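Local coordinates for protein NAD(P)H dehydrogenase (quinone) (Deinococcus radiodurans, PDB 1YDG) that catalyses the reduction of quinones to quinols with NADH or NADPH, using one bound FMN per subunit of a homotetramer, at residues T134-T137 / L138-A142; P87-G91 / G92-Q96; D182-S185 / I186-Q189; T19-A22 / M23-A27; D53-D56 / A57-A60. All coordinates share one frame; numbering follows the deposited sequence.

Interaction 1: T134-T137 / L138-A142; sequences TLQT and LYMTA
Leu138 N and the hydroxyl of Thr137 both close on Thr134 O, from the same face of its carbonyl plane. The hydroxyl bond, Thr137 OG1 to Thr134 O, is the shorter at 2.7 Å; the amide bond from Leu138 N to Thr134 O is 3.3 Å. OG1 gets there by standing between its own backbone N and carbonyl carbon (chi1 63°), which turns it back along the helix. The other backbone bonds are the i to i+4 rungs of helix 131-144: Tyr139 N to Leu135 O, Met140 N to Gln136 O and Thr141 N to Thr137 O. Water 1 joins the next turn, donating to Thr137 O at 2.9 Å and meeting Thr141 OG1 at 2.8 Å; that hydroxyl also bonds Arg98 of its own chain and Phe90 O of a neighbouring subunit. Apolar contact is lighter: Leu135 CB lies 4.3 Å from Tyr139 CE2, while the phenol oxygen bonds Tyr167 O and Ala120 N. Met140 CG lies 4.2 Å from Gln136 CG, whose amide pairs with Gln136 of another subunit. A valine in place of Thr137 would probably leave Thr134 O with the long amide bond as its remaining partner here. The chemistry implies a helix whose polar groups are shared between its own backbone, water and the tetramer interface, with Thr134 reaching the FMN-binding Thr88 through its hydroxyl.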
loop_
_atom_site.group_PDB
_atom_site.type_symbol
_atom_site.label_atom_id
_atom_site.label_comp_id
_atom_site.label_asym_id
_atom_site.label_seq_id
_atom_site.Cartn_x
_atom_site.Cartn_y
_atom_site.Cartn_z
ATOM N N THR B 134 1.341 -7.758 -2.837
ATOM C CA THR B 134 0.599 -8.352 -3.962
ATOM C C THR B 134 -0.832 -8.530 -3.555
ATOM O O THR B 134 -1.734 -8.192 -4.315
ATOM C CB THR B 134 1.167 -9.707 -4.404
ATOM O OG1 THR B 134 2.534 -9.546 -4.813
ATOM C CG2 THR B 134 0.367 -10.299 -5.565
ATOM N N LEU B 135 -1.048 -9.039 -2.340
ATOM C CA LEU B 135 -2.394 -9.181 -1.813
ATOM C C LEU B 135 -3.080 -7.811 -1.698
ATOM O O LEU B 135 -4.225 -7.635 -2.134
ATOM C CB LEU B 135 -2.360 -9.878 -0.459
ATOM C CG LEU B 135 -1.787 -11.299 -0.489
ATOM C CD1 LEU B 135 -1.525 -11.790 0.910
ATOM C CD2 LEU B 135 -2.753 -12.248 -1.221
ATOM N N GLN B 136 -2.388 -6.848 -1.108
ATOM C CA GLN B 136 -2.910 -5.495 -0.972
ATOM C C GLN B 136 -3.398 -4.922 -2.308
ATOM O O GLN B 136 -4.494 -4.377 -2.384
ATOM C CB GLN B 136 -1.849 -4.568 -0.396
ATOM C CG GLN B 136 -2.248 -3.082 -0.383
ATOM C CD GLN B 136 -1.141 -2.166 0.204
ATOM O OE1 GLN B 136 -0.091 -1.937 -0.418
ATOM N NE2 GLN B 136 -1.398 -1.630 1.379
ATOM N N THR B 137 -2.581 -5.026 -3.348
ATOM C CA THR B 137 -2.972 -4.487 -4.657
ATOM C C THR B 137 -4.250 -5.151 -5.167
ATOM O O THR B 137 -5.087 -4.508 -5.812
ATOM C CB THR B 137 -1.874 -4.634 -5.714
ATOM O OG1 THR B 137 -1.598 -6.018 -5.948
ATOM C CG2 THR B 137 -0.600 -3.963 -5.272
ATOM N N LEU B 138 -4.412 -6.430 -4.852
ATOM C CA LEU B 138 -5.605 -7.180 -5.271
ATOM C C LEU B 138 -6.857 -6.761 -4.499
ATOM O O LEU B 138 -7.946 -6.635 -5.085
ATOM C CB LEU B 138 -5.352 -8.685 -5.142
ATOM C CG LEU B 138 -4.339 -9.254 -6.148
ATOM C CD1 LEU B 138 -4.073 -10.725 -5.858
ATOM C CD2 LEU B 138 -4.802 -9.069 -7.622
ATOM N N TYR B 139 -6.705 -6.528 -3.193
ATOM C CA TYR B 139 -7.814 -6.017 -2.403
ATOM C C TYR B 139 -8.195 -4.609 -2.833
ATOM O O TYR B 139 -9.406 -4.311 -2.925
ATOM C CB TYR B 139 -7.552 -6.064 -0.882
ATOM C CG TYR B 139 -7.609 -7.462 -0.309
ATOM C CD1 TYR B 139 -8.823 -8.107 -0.076
ATOM C CD2 TYR B 139 -6.445 -8.142 0.012
ATOM C CE1 TYR B 139 -8.868 -9.381 0.414
ATOM C CE2 TYR B 139 -6.491 -9.444 0.512
ATOM C CZ TYR B 139 -7.694 -10.047 0.723
ATOM O OH TYR B 139 -7.725 -11.335 1.224
ATOM N N MET B 140 -7.198 -3.749 -3.099
ATOM C CA MET B 140 -7.501 -2.366 -3.521
ATOM C C MET B 140 -8.348 -2.357 -4.807
ATOM O O MET B 140 -9.313 -1.601 -4.913
ATOM C CB MET B 140 -6.252 -1.513 -3.720
ATOM C CG MET B 140 -5.432 -1.209 -2.454
ATOM S SD MET B 140 -6.305 -0.600 -0.986
ATOM C CE MET B 140 -6.466 -2.119 -0.066
ATOM N N THR B 141 -7.973 -3.192 -5.771
ATOM C CA THR B 141 -8.770 -3.390 -7.008
ATOM C C THR B 141 -10.212 -3.792 -6.719
ATOM O O THR B 141 -11.163 -3.243 -7.304
ATOM C CB THR B 141 -8.074 -4.449 -7.929
ATOM O OG1 THR B 141 -6.919 -3.840 -8.515
ATOM C CG2 THR B 141 -8.986 -4.951 -9.029
ATOM N N ALA B 142 -10.389 -4.745 -5.805
ATOM C CA ALA B 142 -11.731 -5.192 -5.446
ATOM C C ALA B 142 -12.570 -4.069 -4.837
ATOM O O ALA B 142 -13.800 -4.070 -4.974
ATOM C CB ALA B 142 -11.670 -6.386 -4.510
HETATM O O HOH W 1 -4.539 -2.480 -7.806
#

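Interaction 2: P87-G91 / G92-Q96; sequences PTRFG and GATSQ
Thr94 CG2 sits 3.5 Å above the centre of the Arg89 guanidinium, covering one face of it, and touches Arg89 CG at the same distance. The methyl is anti to its own carbonyl carbon, and the arginine folds over it because its chain bends at chi2 (-72°). Pro87 CG packs against that methyl from another side, at 3.9 Å. The plane of the guanidinium is held by polar partners: NH1 donates to Thr88 O at 3.3 Å, from above the carbonyl plane, while NE donates to water 2 and NH2 to water 3. Both waters pass the link to the amide of Gln96, water 2 to OE1 and water 3 to NE2, and NE2 is bonded in turn to Glu45. Farther out, the backbone sets the spacing. Arg89 N donates to Gly92 O at 2.8 Å and almost straight (170°), and Gly92 N returns a bond to Arg89 O at 3.1 Å. Thr94 OG1 caps Met97 N at the start of helix 95-102, which fixes the turn of its methyl. Phe90 projects from the turn to meet Trp108 and Trp145 of a neighbouring subunit, each ring edge-to-face. The arrangement is a tight beta hairpin with a type I' turn from Arg89 to Gly92, at the end of strand 81-89 of the flavodoxin-like fold, where Thr88, Arg89 and Phe90 form part of the FMN site.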
loop_
_atom_site.group_PDB
_atom_site.type_symbol
_atom_site.label_atom_id
_atom_site.label_comp_id
_atom_site.label_asym_id
_atom_site.label_seq_id
_atom_site.Cartn_x
_atom_site.Cartn_y
_atom_site.Cartn_z
ATOM N N PRO B 87 0.896 -15.395 -8.306
ATOM C CA PRO B 87 2.245 -15.239 -7.762
ATOM C C PRO B 87 2.629 -13.773 -7.811
ATOM O O PRO B 87 2.073 -12.999 -8.600
ATOM C CB PRO B 87 3.134 -16.073 -8.692
ATOM C CG PRO B 87 2.314 -16.332 -9.923
ATOM C CD PRO B 87 0.879 -16.098 -9.604
ATOM N N THR B 88 3.545 -13.373 -6.949
ATOM C CA THR B 88 4.023 -11.995 -6.982
ATOM C C THR B 88 4.971 -11.781 -8.140
ATOM O O THR B 88 5.754 -12.674 -8.465
ATOM C CB THR B 88 4.741 -11.606 -5.689
ATOM O OG1 THR B 88 4.878 -10.184 -5.643
ATOM C CG2 THR B 88 6.133 -12.205 -5.644
ATOM N N ARG B 89 4.864 -10.616 -8.785
ATOM C CA ARG B 89 5.903 -10.086 -9.674
ATOM C C ARG B 89 6.308 -8.706 -9.179
ATOM O O ARG B 89 5.549 -7.758 -9.324
ATOM C CB ARG B 89 5.397 -9.899 -11.111
ATOM C CG ARG B 89 5.007 -11.148 -11.825
ATOM C CD ARG B 89 6.188 -12.000 -12.220
ATOM N NE ARG B 89 5.706 -13.177 -12.930
ATOM C CZ ARG B 89 5.486 -14.370 -12.383
ATOM N NH1 ARG B 89 5.729 -14.612 -11.095
ATOM N NH2 ARG B 89 5.025 -15.338 -13.150
ATOM N N PHE B 90 7.511 -8.583 -8.635
ATOM C CA PHE B 90 7.997 -7.318 -8.053
ATOM C C PHE B 90 6.952 -6.657 -7.141
ATOM O O PHE B 90 6.698 -5.449 -7.237
ATOM C CB PHE B 90 8.440 -6.332 -9.147
ATOM C CG PHE B 90 9.415 -6.917 -10.166
ATOM C CD1 PHE B 90 10.659 -7.353 -9.775
ATOM C CD2 PHE B 90 9.054 -7.047 -11.498
ATOM C CE1 PHE B 90 11.554 -7.888 -10.697
ATOM C CE2 PHE B 90 9.938 -7.584 -12.439
ATOM C CZ PHE B 90 11.188 -8.003 -12.035
ATOM N N GLY B 91 6.306 -7.453 -6.307
ATOM C CA GLY B 91 5.381 -6.916 -5.302
ATOM C C GLY B 91 4.004 -6.526 -5.800
ATOM O O GLY B 91 3.232 -5.922 -5.050
ATOM N N GLY B 92 3.702 -6.867 -7.055
ATOM C CA GLY B 92 2.371 -6.718 -7.632
ATOM C C GLY B 92 1.913 -8.053 -8.205
ATOM O O GLY B 92 2.626 -9.058 -8.141
ATOM N N ALA B 93 0.701 -8.093 -8.727
ATOM C CA ALA B 93 0.238 -9.299 -9.380
ATOM C C ALA B 93 0.908 -9.437 -10.760
ATOM O O ALA B 93 1.434 -8.486 -11.301
ATOM C CB ALA B 93 -1.278 -9.286 -9.497
ATOM N N THR B 94 0.882 -10.641 -11.319
ATOM C CA THR B 94 1.373 -10.848 -12.668
ATOM C C THR B 94 0.577 -10.043 -13.683
ATOM O O THR B 94 -0.623 -9.807 -13.505
ATOM C CB THR B 94 1.265 -12.320 -13.081
ATOM O OG1 THR B 94 -0.106 -12.734 -12.997
ATOM C CG2 THR B 94 2.144 -13.202 -12.190
ATOM N N SER B 95 1.223 -9.683 -14.786
ATOM C CA SER B 95 0.522 -9.050 -15.900
ATOM C C SER B 95 -0.638 -9.917 -16.396
ATOM O O SER B 95 -1.651 -9.394 -16.842
ATOM C CB SER B 95 1.478 -8.733 -17.058
ATOM O OG SER B 95 2.092 -9.906 -17.547
ATOM N N GLN B 96 -0.515 -11.237 -16.270
ATOM C CA GLN B 96 -1.554 -12.138 -16.757
ATOM C C GLN B 96 -2.831 -11.933 -15.928
ATOM O O GLN B 96 -3.942 -11.839 -16.470
ATOM C CB GLN B 96 -1.079 -13.603 -16.718
ATOM C CG GLN B 96 0.030 -13.949 -17.726
ATOM C CD GLN B 96 1.451 -13.865 -17.153
ATOM O OE1 GLN B 96 1.716 -13.104 -16.214
ATOM N NE2 GLN B 96 2.367 -14.661 -17.717
HETATM O O HOH W 2 4.256 -12.669 -15.388
HETATM O O HOH W 3 5.007 -15.548 -16.126
#

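Interaction 3: D182-S185 / I186-Q189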
loop_
_atom_site.group_PDB
_atom_site.type_symbol
_atom_site.label_atom_id
_atom_site.label_comp_id
_atom_site.label_asym_id
_atom_site.label_seq_id
_atom_site.Cartn_x
_atom_site.Cartn_y
_atom_site.Cartn_z
ATOM N N ASP B 182 0.410 -24.205 5.179
ATOM C CA ASP B 182 -0.087 -23.469 4.020
ATOM C C ASP B 182 -1.443 -23.991 3.547
ATOM O O ASP B 182 -2.337 -23.204 3.252
ATOM C CB ASP B 182 0.944 -23.493 2.888
ATOM C CG ASP B 182 2.181 -22.656 3.212
ATOM O OD1 ASP B 182 2.080 -21.727 4.055
ATOM O OD2 ASP B 182 3.252 -22.912 2.627
ATOM N N ARG B 183 -1.605 -25.309 3.526
ATOM C CA ARG B 183 -2.849 -25.932 3.082
ATOM C C ARG B 183 -4.001 -25.675 4.038
ATOM O O ARG B 183 -5.122 -25.473 3.606
ATOM C CB ARG B 183 -2.657 -27.436 2.875
ATOM C CG ARG B 183 -1.685 -27.747 1.745
ATOM C CD ARG B 183 -1.586 -29.231 1.425
ATOM N NE ARG B 183 -0.660 -29.497 0.315
ATOM C CZ ARG B 183 -0.925 -29.303 -0.980
ATOM N NH1 ARG B 183 -2.100 -28.811 -1.385
ATOM N NH2 ARG B 183 0.008 -29.589 -1.891
ATOM N N ALA B 184 -3.718 -25.679 5.333
ATOM C CA ALA B 184 -4.752 -25.412 6.347
ATOM C C ALA B 184 -5.146 -23.944 6.359
ATOM O O ALA B 184 -6.297 -23.596 6.629
ATOM C CB ALA B 184 -4.242 -25.827 7.716
ATOM N N SER B 185 -4.182 -23.093 6.046
ATOM C CA SER B 185 -4.400 -21.664 5.912
ATOM C C SER B 185 -5.404 -21.384 4.786
ATOM O O SER B 185 -6.411 -20.686 4.978
ATOM C CB SER B 185 -3.061 -20.988 5.641
ATOM O OG SER B 185 -3.103 -19.615 5.937
ATOM N N ILE B 186 -5.151 -21.985 3.627
ATOM C CA ILE B 186 -6.029 -21.850 2.471
ATOM C C ILE B 186 -7.428 -22.366 2.800
ATOM O O ILE B 186 -8.407 -21.673 2.560
ATOM C CB ILE B 186 -5.435 -22.603 1.248
ATOM C CG1 ILE B 186 -4.179 -21.890 0.753
ATOM C CG2 ILE B 186 -6.452 -22.735 0.124
ATOM C CD1 ILE B 186 -3.228 -22.788 0.002
ATOM N N ARG B 187 -7.507 -23.574 3.367
ATOM C CA ARG B 187 -8.802 -24.193 3.699
ATOM C C ARG B 187 -9.674 -23.304 4.578
ATOM O O ARG B 187 -10.882 -23.158 4.347
ATOM C CB ARG B 187 -8.603 -25.547 4.404
ATOM C CG ARG B 187 -8.011 -26.661 3.535
ATOM C CD ARG B 187 -8.225 -28.086 4.137
ATOM N NE ARG B 187 -7.487 -28.348 5.389
ATOM C CZ ARG B 187 -6.230 -28.804 5.477
ATOM N NH1 ARG B 187 -5.499 -29.042 4.392
ATOM N NH2 ARG B 187 -5.684 -29.014 6.668
ATOM N N HIS B 188 -9.070 -22.733 5.608
ATOM C CA HIS B 188 -9.788 -21.893 6.556
ATOM C C HIS B 188 -10.271 -20.607 5.899
ATOM O O HIS B 188 -11.437 -20.205 6.070
ATOM C CB HIS B 188 -8.911 -21.570 7.772
ATOM C CG HIS B 188 -9.485 -20.505 8.658
ATOM N ND1 HIS B 188 -10.573 -20.728 9.480
ATOM C CD2 HIS B 188 -9.157 -19.198 8.812
ATOM C CE1 HIS B 188 -10.878 -19.607 10.115
ATOM N NE2 HIS B 188 -10.029 -18.666 9.733
ATOM N N GLN B 189 -9.372 -19.975 5.155
ATOM C CA GLN B 189 -9.698 -18.753 4.398
ATOM C C GLN B 189 -10.946 -18.926 3.541
ATOM O O GLN B 189 -11.836 -18.080 3.568
ATOM C CB GLN B 189 -8.536 -18.328 3.519
ATOM C CG GLN B 189 -8.789 -17.025 2.750
ATOM C CD GLN B 189 -7.603 -16.572 1.952
ATOM O OE1 GLN B 189 -6.456 -16.807 2.338
ATOM N NE2 GLN B 189 -7.863 -15.895 0.820
#
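A bend at chi3 (-67°) folds the Arg187 side chain back along helix 180-204, after CG has left anti to the carbonyl carbon (chi1 -68°), and lays the guanidinium over the preceding turn. This is the long C-terminal helix of the flavodoxin-like fold, packed against helix 19-33. One guanidinium face rests on Ala184 CA, which stands 3.7 Å from the plane and over its centre. The two terminal nitrogens divide the neighbours: NH1 is 3.6 Å from Arg183 CB, and NH2 is 3.7 Å from Ala184 CB. Their charge is met outside the turn, NH2 by Glu180 and NH1 by Glu26, while Arg183, extended from CG to NE, reaches the other carboxylate oxygen of Glu26. The shared carboxylate probably eases the proximity of the two arginines. Ile186 sets CG1 and CD1 each 3.4 Å from Asp182 O, and its CG2 branch packs on Met23 and Ala27 of helix 19-33. Four i to i+4 bonds hold the backbone, and Gln189, its chain extended beyond CG, leads its amide to Ser119, Ala120 and Ala169. Arg187 CG approaches Arg183 O to 3.1 Å, while Arg187 N is hydrogen-bonded to the same oxygen.

Interaction 4: T19-A22 / M23-A27; sequences TGYA and MAQEA. With SO4 (sulfate ion), chain J.
Gln25 lays its amide over one face of the Tyr21 ring, with NE2 3.3 Å above the plane and over its centre. Amide and ring are stacked, 18° apart, and Gln25 CG adds an off-centre CH-pi contact at 4.2 Å from the ring centroid. The ring stands up beside the glutamine because CG of Tyr21 is anti to the backbone N (chi1 -178°). This partly exposed flank is held lightly: NE2 of Gln25 makes a weak bond of 3.5 Å to Tyr21 O. With the Tyr21 ring cut back to an alanine, the Gln25 amide would lose its stacking surface and is likely to turn more freely. The tight part is the helix start, in the beta-alpha-beta unit of strand 8-13, helix 19-33 and strand 37-42 of the flavodoxin-like fold. Thr19 N donates to sulfate O1 at 2.8 Å and Gly20 N to O4 at 2.7 Å; Ser15, Ser16 and Thr17 complete the grip. The sulfate lies in the FMN-binding loop, consistent with the place of the FMN phosphate, and Gly20, with no side chain, lets it come close to the backbone. On the buried side Ala24 CB presses on Gly20 O at 3.2 Å, and Met23 SD lies 4.2 Å from Thr19 CG2.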
loop_
_atom_site.group_PDB
_atom_site.type_symbol
_atom_site.label_atom_id
_atom_site.label_comp_id
_atom_site.label_asym_id
_atom_site.label_seq_id
_atom_site.Cartn_x
_atom_site.Cartn_y
_atom_site.Cartn_z
ATOM N N THR B 19 2.717 -23.572 -8.435
ATOM C CA THR B 19 2.424 -23.309 -7.027
ATOM C C THR B 19 0.998 -22.773 -6.841
ATOM O O THR B 19 0.261 -23.269 -6.002
ATOM C CB THR B 19 3.465 -22.376 -6.377
ATOM O OG1 THR B 19 4.751 -22.980 -6.475
ATOM C CG2 THR B 19 3.154 -22.120 -4.881
ATOM N N GLY B 20 0.606 -21.781 -7.642
ATOM C CA GLY B 20 -0.758 -21.253 -7.573
ATOM C C GLY B 20 -1.833 -22.267 -7.917
ATOM O O GLY B 20 -2.923 -22.228 -7.362
ATOM N N TYR B 21 -1.522 -23.179 -8.838
ATOM C CA TYR B 21 -2.422 -24.254 -9.204
ATOM C C TYR B 21 -2.635 -25.190 -7.998
ATOM O O TYR B 21 -3.766 -25.566 -7.699
ATOM C CB TYR B 21 -1.881 -25.007 -10.428
ATOM C CG TYR B 21 -2.746 -26.138 -10.962
ATOM C CD1 TYR B 21 -4.132 -26.021 -11.026
ATOM C CD2 TYR B 21 -2.167 -27.312 -11.454
ATOM C CE1 TYR B 21 -4.927 -27.059 -11.528
ATOM C CE2 TYR B 21 -2.947 -28.343 -11.961
ATOM C CZ TYR B 21 -4.332 -28.213 -11.997
ATOM O OH TYR B 21 -5.128 -29.225 -12.507
ATOM N N ALA B 22 -1.566 -25.554 -7.297
ATOM C CA ALA B 22 -1.716 -26.411 -6.099
ATOM C C ALA B 22 -2.570 -25.691 -5.042
ATOM O O ALA B 22 -3.455 -26.284 -4.430
ATOM C CB ALA B 22 -0.358 -26.769 -5.522
ATOM N N MET B 23 -2.309 -24.400 -4.862
ATOM C CA MET B 23 -3.064 -23.611 -3.897
ATOM C C MET B 23 -4.524 -23.527 -4.287
ATOM O O MET B 23 -5.386 -23.656 -3.447
ATOM C CB MET B 23 -2.494 -22.188 -3.790
ATOM C CG MET B 23 -1.092 -22.115 -3.219
ATOM S SD MET B 23 -0.418 -20.454 -3.305
ATOM C CE MET B 23 -1.414 -19.654 -2.091
ATOM N N ALA B 24 -4.788 -23.288 -5.572
ATOM C CA ALA B 24 -6.144 -23.117 -6.058
ATOM C C ALA B 24 -6.931 -24.410 -5.964
ATOM O O ALA B 24 -8.114 -24.390 -5.612
ATOM C CB ALA B 24 -6.138 -22.583 -7.468
ATOM N N GLN B 25 -6.272 -25.537 -6.236
ATOM C CA GLN B 25 -6.912 -26.843 -6.040
ATOM C C GLN B 25 -7.290 -27.055 -4.580
ATOM O O GLN B 25 -8.383 -27.536 -4.292
ATOM C CB GLN B 25 -6.020 -27.985 -6.525
ATOM C CG GLN B 25 -5.727 -27.985 -8.016
ATOM C CD GLN B 25 -4.841 -29.158 -8.420
ATOM O OE1 GLN B 25 -5.321 -30.277 -8.548
ATOM N NE2 GLN B 25 -3.546 -28.910 -8.586
ATOM N N GLU B 26 -6.406 -26.679 -3.659
ATOM C CA GLU B 26 -6.707 -26.781 -2.218
ATOM C C GLU B 26 -7.899 -25.901 -1.844
ATOM O O GLU B 26 -8.816 -26.328 -1.116
ATOM C CB GLU B 26 -5.456 -26.421 -1.389
ATOM C CG GLU B 26 -5.570 -26.732 0.094
ATOM C CD GLU B 26 -5.589 -28.234 0.406
ATOM O OE1 GLU B 26 -4.902 -29.019 -0.272
ATOM O OE2 GLU B 26 -6.294 -28.630 1.344
ATOM N N ALA B 27 -7.905 -24.677 -2.378
ATOM C CA ALA B 27 -9.034 -23.739 -2.222
ATOM C C ALA B 27 -10.336 -24.333 -2.750
ATOM O O ALA B 27 -11.358 -24.290 -2.079
ATOM C CB ALA B 27 -8.736 -22.415 -2.945
HETATM S S SO4 J . 3.570 -20.218 -9.570
HETATM O O1 SO4 J . 4.254 -21.506 -9.447
HETATM O O2 SO4 J . 3.985 -19.333 -8.502
HETATM O O3 SO4 J . 3.922 -19.660 -10.875
HETATM O O4 SO4 J . 2.132 -20.417 -9.443
#

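Interaction 5: D53-D56 / A57-A60; sequences DGQD and AWKA
Gln55 overlaps the rim of the Trp58 indole, its NE2 near the ring plane at the edge and 3.7 Å from CE3. Amide and ring planes stand 61° apart, and Gln55 CD also comes within 3.9 Å of CE3, with the two CB atoms as close to each other. The amide arrives there on a chain extended beyond CG, while Trp58 sets CG anti to its backbone N (chi1 -161°), which brings the edge of the indole to the Gln55 amide. Indole NE1 bonds Glu45, and Val51, Ile52, Tyr14 and Ala47 pack on the ring system. Trp58 is thus the buried member of an otherwise exposed contact. Gln55 is at the N-cap position of helix 56-64, which carries Trp58. Gln55 O accepts a straight bond from Lys59 N (3.1 Å, 173°) and a weak, bent one from Trp58 N; Ala60 N donates to Asp56 O at 2.9 Å. In the flavodoxin-like fold this short helix follows helix 49-52 at the periphery, and the side chain of Gln55 touches Thr17 of the FMN-binding loop. Across the turn Lys59 bends at chi3 and runs its CD and CE past the Asp53 carboxylate. OD1 of Asp53 is 3.4 Å from Lys59 CE, nearer than the charged NZ, which forms a long salt bridge of 3.9 Å with the same oxygen. That OD1 has a firmer mate in Gln49 NE2, and the pull of the lysine on Asp53 is probably modest.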
loop_
_atom_site.group_PDB
_atom_site.type_symbol
_atom_site.label_atom_id
_atom_site.label_comp_id
_atom_site.label_asym_id
_atom_site.label_seq_id
_atom_site.Cartn_x
_atom_site.Cartn_y
_atom_site.Cartn_z
ATOM N N ASP B 53 8.788 -21.939 -23.266
ATOM C CA ASP B 53 9.766 -22.967 -23.656
ATOM C C ASP B 53 11.117 -22.919 -22.914
ATOM O O ASP B 53 11.913 -23.842 -23.019
ATOM C CB ASP B 53 10.051 -22.830 -25.139
ATOM C CG ASP B 53 8.976 -23.432 -26.011
ATOM O OD1 ASP B 53 8.021 -24.074 -25.508
ATOM O OD2 ASP B 53 9.106 -23.253 -27.231
ATOM N N GLY B 54 11.383 -21.840 -22.184
ATOM C CA GLY B 54 12.624 -21.707 -21.423
ATOM C C GLY B 54 12.640 -22.391 -20.066
ATOM O O GLY B 54 13.700 -22.508 -19.458
ATOM N N GLN B 55 11.480 -22.837 -19.578
ATOM C CA GLN B 55 11.371 -23.388 -18.232
ATOM C C GLN B 55 10.520 -24.656 -18.190
ATOM O O GLN B 55 9.330 -24.632 -18.545
ATOM C CB GLN B 55 10.749 -22.360 -17.288
ATOM C CG GLN B 55 11.507 -21.078 -17.124
ATOM C CD GLN B 55 10.782 -20.092 -16.223
ATOM O OE1 GLN B 55 10.206 -20.469 -15.196
ATOM N NE2 GLN B 55 10.818 -18.829 -16.596
ATOM N N ASP B 56 11.120 -25.743 -17.716
ATOM C CA ASP B 56 10.432 -27.021 -17.584
ATOM C C ASP B 56 9.154 -26.958 -16.751
ATOM O O ASP B 56 8.141 -27.518 -17.136
ATOM C CB ASP B 56 11.357 -28.050 -16.933
ATOM C CG ASP B 56 10.643 -29.351 -16.618
ATOM O OD1 ASP B 56 10.803 -29.844 -15.472
ATOM O OD2 ASP B 56 9.924 -29.856 -17.521
ATOM N N ALA B 57 9.209 -26.320 -15.588
ATOM C CA ALA B 57 8.049 -26.342 -14.680
ATOM C C ALA B 57 6.913 -25.513 -15.243
ATOM O O ALA B 57 5.766 -25.790 -14.946
ATOM C CB ALA B 57 8.427 -25.880 -13.266
ATOM N N TRP B 58 7.237 -24.520 -16.079
ATOM C CA TRP B 58 6.224 -23.695 -16.746
ATOM C C TRP B 58 5.515 -24.477 -17.850
ATOM O O TRP B 58 4.287 -24.564 -17.865
ATOM C CB TRP B 58 6.850 -22.419 -17.307
ATOM C CG TRP B 58 5.872 -21.304 -17.615
ATOM C CD1 TRP B 58 4.501 -21.385 -17.703
ATOM C CD2 TRP B 58 6.206 -19.944 -17.915
ATOM N NE1 TRP B 58 3.975 -20.152 -18.007
ATOM C CE2 TRP B 58 4.992 -19.253 -18.157
ATOM C CE3 TRP B 58 7.408 -19.247 -18.022
ATOM C CZ2 TRP B 58 4.953 -17.891 -18.482
ATOM C CZ3 TRP B 58 7.367 -17.879 -18.333
ATOM C CH2 TRP B 58 6.145 -17.223 -18.563
ATOM N N LYS B 59 6.285 -25.063 -18.766
ATOM C CA LYS B 59 5.708 -25.961 -19.772
ATOM C C LYS B 59 4.889 -27.064 -19.152
ATOM O O LYS B 59 3.783 -27.336 -19.606
ATOM C CB LYS B 59 6.773 -26.618 -20.638
ATOM C CG LYS B 59 7.256 -25.746 -21.747
ATOM C CD LYS B 59 8.145 -26.505 -22.690
ATOM C CE LYS B 59 7.393 -26.965 -23.907
ATOM N NZ LYS B 59 8.272 -27.851 -24.696
ATOM N N ALA B 60 5.444 -27.704 -18.124
ATOM C CA ALA B 60 4.777 -28.825 -17.478
ATOM C C ALA B 60 3.456 -28.379 -16.873
ATOM O O ALA B 60 2.443 -29.064 -17.011
ATOM C CB ALA B 60 5.661 -29.421 -16.416
#

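Interactions 1, 2 and 3 are buried, interaction 4 is partly so, and interaction 5 lies on the surface, its centre about 22 Å from the centre of the chain. Interactions 1 and 2 meet through a pair of threonine hydroxyls, and both reach the same neighbouring subunit. Interactions 3 and 4 lie on helices 180-204 and 19-33, which pack against each other and are tied by salt bridges and apolar contacts. Interactions 2 and 5 brush at Gln96 and Trp58. Flat groups are covered differently: a methyl over a guanidinium in 87-96, a backbone carbon in 182-189, an amide over a ring in 19-27, and an amide at an indole edge in 53-60.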